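PDB 6M6U: protein adenylyltransferase MntA from Shewanella oneidensis MR-1, which neutralises its cognate toxin HepT mainly by transferring three AMP groups from ATP, one after another, to a tyrosine of the toxin. Local coordinates for residues Leu75-Val87 and Phe103-Gln115. The protein carries 2 engineered substitutions. Residues are numbered along the deposited sequence; the frame is centred on the assembly and turned at random.
Sequences LRSASTVLCQQVV and FAVKTISMYQHLQ
Gln84 lays its amide flat on one face of the Tyr111 ring, the two planes only 5° apart. CG lies over the centre of the ring, 3.7 Å from the centroid of the Tyr111 ring, and the bend at chi2 (83°) then folds the amide across it. Tyr111 OH is hydrogen-bonded to the carboxylate (OD2) of Asp3 of a neighbouring HepT toxin chain. The contact packs helix 80-89 of the nucleotidyltransferase fold against the long helix 97-125, which is important for toxin binding. Helix 80-87 and helix 103-115 run closer to antiparallel than parallel, crossing at -131°. Their axes come within 8.9 Å. No hydrogen bond joins them.

Val87 is a knob in a hole formed by Phe103, Ala104, Thr107 and Ile108. Its two methyls divide the work: CG2 lies 3.4 Å from Phe103 CE2, and CG1 meets the end of Ile108. The Phe103 ring reaches Leu75, whose CD2 comes within 3.6 Å of Phe103 CZ. Leu75 also packs on Tyr24 and Ala43 of the central strands. Cys83 sets its sulfur at the edge of the Phe103 ring, 5.1 Å from the centroid.

At the other end, Thr80 points CG2 at the backbone of Tyr111. Midway, Thr107 presses CG2 to 3.4 Å from the backbone N of Gln84, while its OG1 turns back to donate to Phe103 O at 2.8 Å, from above the carbonyl plane.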
# COMPACT_ATOMS: atom_id res chain seq x y z
N LEU E 75 6.71 24.89 -6.35
CA LEU E 75 5.85 25.53 -7.34
C LEU E 75 6.55 25.69 -8.69
O LEU E 75 5.88 25.78 -9.72
CB LEU E 75 5.39 26.90 -6.82
CG LEU E 75 4.35 26.83 -5.70
CD1 LEU E 75 4.13 28.20 -5.07
CD2 LEU E 75 3.06 26.27 -6.24
N ARG E 76 7.88 25.73 -8.70
CA ARG E 76 8.60 26.01 -9.93
C ARG E 76 8.58 24.83 -10.90
O ARG E 76 8.77 25.04 -12.10
CB ARG E 76 10.05 26.42 -9.61
CG ARG E 76 10.77 27.09 -10.77
CD ARG E 76 12.07 27.76 -10.32
NE ARG E 76 11.83 28.98 -9.56
CZ ARG E 76 11.47 30.14 -10.11
NH1 ARG E 76 11.29 30.22 -11.42
NH2 ARG E 76 11.28 31.21 -9.35
N SER E 77 8.34 23.62 -10.41
CA SER E 77 8.20 22.46 -11.28
C SER E 77 6.81 21.84 -11.22
O SER E 77 6.55 20.85 -11.91
CB SER E 77 9.24 21.40 -10.93
OG SER E 77 8.95 20.80 -9.69
N ALA E 78 5.91 22.39 -10.41
CA ALA E 78 4.58 21.81 -10.25
C ALA E 78 3.74 22.02 -11.51
O ALA E 78 3.98 22.93 -12.31
CB ALA E 78 3.88 22.43 -9.05
N SER E 79 2.74 21.16 -11.66
CA SER E 79 1.83 21.22 -12.79
C SER E 79 1.04 22.53 -12.77
O SER E 79 0.94 23.21 -11.75
CB SER E 79 0.88 20.03 -12.78
OG SER E 79 -0.22 20.31 -11.94
N THR E 80 0.45 22.87 -13.92
CA THR E 80 -0.38 24.07 -13.99
C THR E 80 -1.66 23.90 -13.19
O THR E 80 -2.13 24.85 -12.55
CB THR E 80 -0.68 24.41 -15.45
OG1 THR E 80 0.55 24.60 -16.14
CG2 THR E 80 -1.48 25.70 -15.53
N VAL E 81 -2.26 22.71 -13.24
CA VAL E 81 -3.41 22.40 -12.40
C VAL E 81 -3.09 22.65 -10.93
O VAL E 81 -3.84 23.32 -10.21
CB VAL E 81 -3.86 20.94 -12.63
CG1 VAL E 81 -4.76 20.47 -11.50
CG2 VAL E 81 -4.55 20.81 -13.97
N LEU E 82 -1.96 22.11 -10.46
CA LEU E 82 -1.61 22.25 -9.05
C LEU E 82 -1.30 23.69 -8.69
O LEU E 82 -1.72 24.18 -7.63
CB LEU E 82 -0.43 21.34 -8.70
CG LEU E 82 -0.03 21.31 -7.22
CD1 LEU E 82 -1.25 21.11 -6.32
CD2 LEU E 82 0.97 20.19 -6.99
N CYS E 83 -0.58 24.41 -9.56
CA CYS E 83 -0.34 25.83 -9.29
C CYS E 83 -1.64 26.60 -9.18
O CYS E 83 -1.77 27.50 -8.35
CB CYS E 83 0.56 26.43 -10.37
SG CYS E 83 2.30 25.93 -10.24
N GLN E 84 -2.63 26.26 -10.02
CA GLN E 84 -3.92 26.93 -9.94
C GLN E 84 -4.61 26.66 -8.61
O GLN E 84 -5.21 27.57 -8.01
CB GLN E 84 -4.81 26.49 -11.11
CG GLN E 84 -6.26 26.97 -11.03
CD GLN E 84 -6.46 28.39 -11.56
OE1 GLN E 84 -5.50 29.09 -11.88
NE2 GLN E 84 -7.71 28.81 -11.66
N GLN E 85 -4.53 25.42 -8.11
CA GLN E 85 -5.15 25.11 -6.83
C GLN E 85 -4.52 25.92 -5.70
O GLN E 85 -5.22 26.50 -4.87
CB GLN E 85 -5.05 23.61 -6.53
CG GLN E 85 -5.72 23.23 -5.21
CD GLN E 85 -5.47 21.79 -4.78
OE1 GLN E 85 -4.97 20.96 -5.55
NE2 GLN E 85 -5.81 21.48 -3.54
N VAL E 86 -3.18 25.97 -5.67
CA VAL E 86 -2.48 26.80 -4.69
C VAL E 86 -2.95 28.25 -4.79
O VAL E 86 -3.24 28.89 -3.78
CB VAL E 86 -0.96 26.69 -4.88
CG1 VAL E 86 -0.23 27.70 -4.00
CG2 VAL E 86 -0.49 25.27 -4.58
N VAL E 87 -3.02 28.77 -6.01
CA VAL E 87 -3.44 30.16 -6.22
C VAL E 87 -4.88 30.36 -5.78
O VAL E 87 -5.25 31.43 -5.26
CB VAL E 87 -3.24 30.56 -7.70
CG1 VAL E 87 -4.04 31.80 -8.03
CG2 VAL E 87 -1.76 30.79 -7.99
N PHE E 103 3.12 35.48 -9.38
CA PHE E 103 2.86 34.05 -9.52
C PHE E 103 1.41 33.77 -9.87
O PHE E 103 1.12 32.94 -10.74
CB PHE E 103 3.25 33.34 -8.22
CG PHE E 103 2.83 31.91 -8.17
CD1 PHE E 103 3.41 30.97 -9.01
CD2 PHE E 103 1.86 31.49 -7.27
CE1 PHE E 103 3.04 29.65 -8.96
CE2 PHE E 103 1.48 30.15 -7.21
CZ PHE E 103 2.07 29.23 -8.06
N ALA E 104 0.47 34.47 -9.22
CA ALA E 104 -0.94 34.24 -9.48
C ALA E 104 -1.31 34.60 -10.92
O ALA E 104 -2.00 33.84 -11.61
CB ALA E 104 -1.79 35.02 -8.48
N VAL E 105 -0.86 35.77 -11.38
CA VAL E 105 -1.18 36.21 -12.74
C VAL E 105 -0.62 35.23 -13.77
O VAL E 105 -1.31 34.85 -14.73
CB VAL E 105 -0.64 37.64 -12.98
CG1 VAL E 105 -0.35 37.86 -14.46
CG2 VAL E 105 -1.65 38.65 -12.49
N LYS E 106 0.63 34.81 -13.58
CA LYS E 106 1.21 33.81 -14.48
C LYS E 106 0.43 32.50 -14.42
O LYS E 106 0.16 31.88 -15.46
CB LYS E 106 2.68 33.58 -14.12
CG LYS E 106 3.33 32.41 -14.85
CD LYS E 106 4.73 32.14 -14.34
CE LYS E 106 5.21 30.75 -14.75
NZ LYS E 106 6.36 30.79 -15.70
N THR E 107 0.05 32.06 -13.21
CA THR E 107 -0.63 30.77 -13.06
C THR E 107 -2.00 30.79 -13.72
O THR E 107 -2.33 29.92 -14.52
CB THR E 107 -0.75 30.41 -11.58
OG1 THR E 107 0.55 30.23 -11.00
CG2 THR E 107 -1.57 29.14 -11.43
N ILE E 108 -2.83 31.78 -13.37
CA ILE E 108 -4.20 31.82 -13.86
C ILE E 108 -4.23 31.94 -15.38
O ILE E 108 -5.09 31.33 -16.05
CB ILE E 108 -4.97 32.96 -13.18
CG1 ILE E 108 -4.96 32.76 -11.66
CG2 ILE E 108 -6.39 33.04 -13.72
CD1 ILE E 108 -5.55 33.91 -10.88
N SER E 109 -3.30 32.70 -15.95
CA SER E 109 -3.21 32.80 -17.41
C SER E 109 -2.88 31.45 -18.03
O SER E 109 -3.57 30.99 -18.95
CB SER E 109 -2.17 33.84 -17.79
OG SER E 109 -2.02 33.90 -19.20
N MET E 110 -1.83 30.79 -17.54
CA MET E 110 -1.48 29.46 -18.03
C MET E 110 -2.63 28.48 -17.84
O MET E 110 -2.85 27.60 -18.68
CB MET E 110 -0.22 28.94 -17.32
CG MET E 110 1.04 29.69 -17.68
SD MET E 110 2.51 29.01 -16.89
CE MET E 110 2.71 27.47 -17.78
N TYR E 111 -3.36 28.60 -16.73
CA TYR E 111 -4.46 27.67 -16.49
C TYR E 111 -5.61 27.93 -17.46
O TYR E 111 -6.25 26.99 -17.95
CB TYR E 111 -4.94 27.77 -15.04
CG TYR E 111 -6.00 26.75 -14.71
CD1 TYR E 111 -7.35 27.07 -14.78
CD2 TYR E 111 -5.65 25.44 -14.37
CE1 TYR E 111 -8.33 26.14 -14.49
CE2 TYR E 111 -6.62 24.50 -14.07
CZ TYR E 111 -7.96 24.86 -14.13
OH TYR E 111 -8.93 23.93 -13.85
N GLN E 112 -5.88 29.20 -17.76
CA GLN E 112 -6.94 29.51 -18.71
C GLN E 112 -6.61 28.98 -20.10
O GLN E 112 -7.48 28.43 -20.78
CB GLN E 112 -7.19 31.02 -18.73
CG GLN E 112 -7.93 31.50 -17.49
CD GLN E 112 -8.05 33.00 -17.42
OE1 GLN E 112 -7.48 33.73 -18.23
NE2 GLN E 112 -8.80 33.49 -16.44
N HIS E 113 -5.36 29.13 -20.53
CA HIS E 113 -4.96 28.57 -21.82
C HIS E 113 -4.99 27.05 -21.81
O HIS E 113 -5.32 26.43 -22.83
CB HIS E 113 -3.56 29.05 -22.21
CG HIS E 113 -3.53 30.43 -22.77
ND1 HIS E 113 -3.15 31.53 -22.03
CD2 HIS E 113 -3.84 30.90 -24.00
CE1 HIS E 113 -3.22 32.61 -22.78
NE2 HIS E 113 -3.64 32.26 -23.98
N LEU E 114 -4.67 26.43 -20.67
CA LEU E 114 -4.75 24.97 -20.59
C LEU E 114 -6.20 24.50 -20.69
O LEU E 114 -6.48 23.49 -21.35
CB LEU E 114 -4.11 24.48 -19.29
CG LEU E 114 -4.28 22.97 -19.10
CD1 LEU E 114 -3.52 22.20 -20.18
CD2 LEU E 114 -3.87 22.52 -17.69
N GLN E 115 -7.12 25.21 -20.04
CA GLN E 115 -8.53 24.81 -20.07
C GLN E 115 -9.08 24.83 -21.49
O GLN E 115 -9.82 23.92 -21.89
CB GLN E 115 -9.36 25.72 -19.17
CG GLN E 115 -9.19 25.43 -17.70
CD GLN E 115 -9.73 24.07 -17.30
OE1 GLN E 115 -9.16 23.03 -17.64
NE2 GLN E 115 -10.85 24.07 -16.59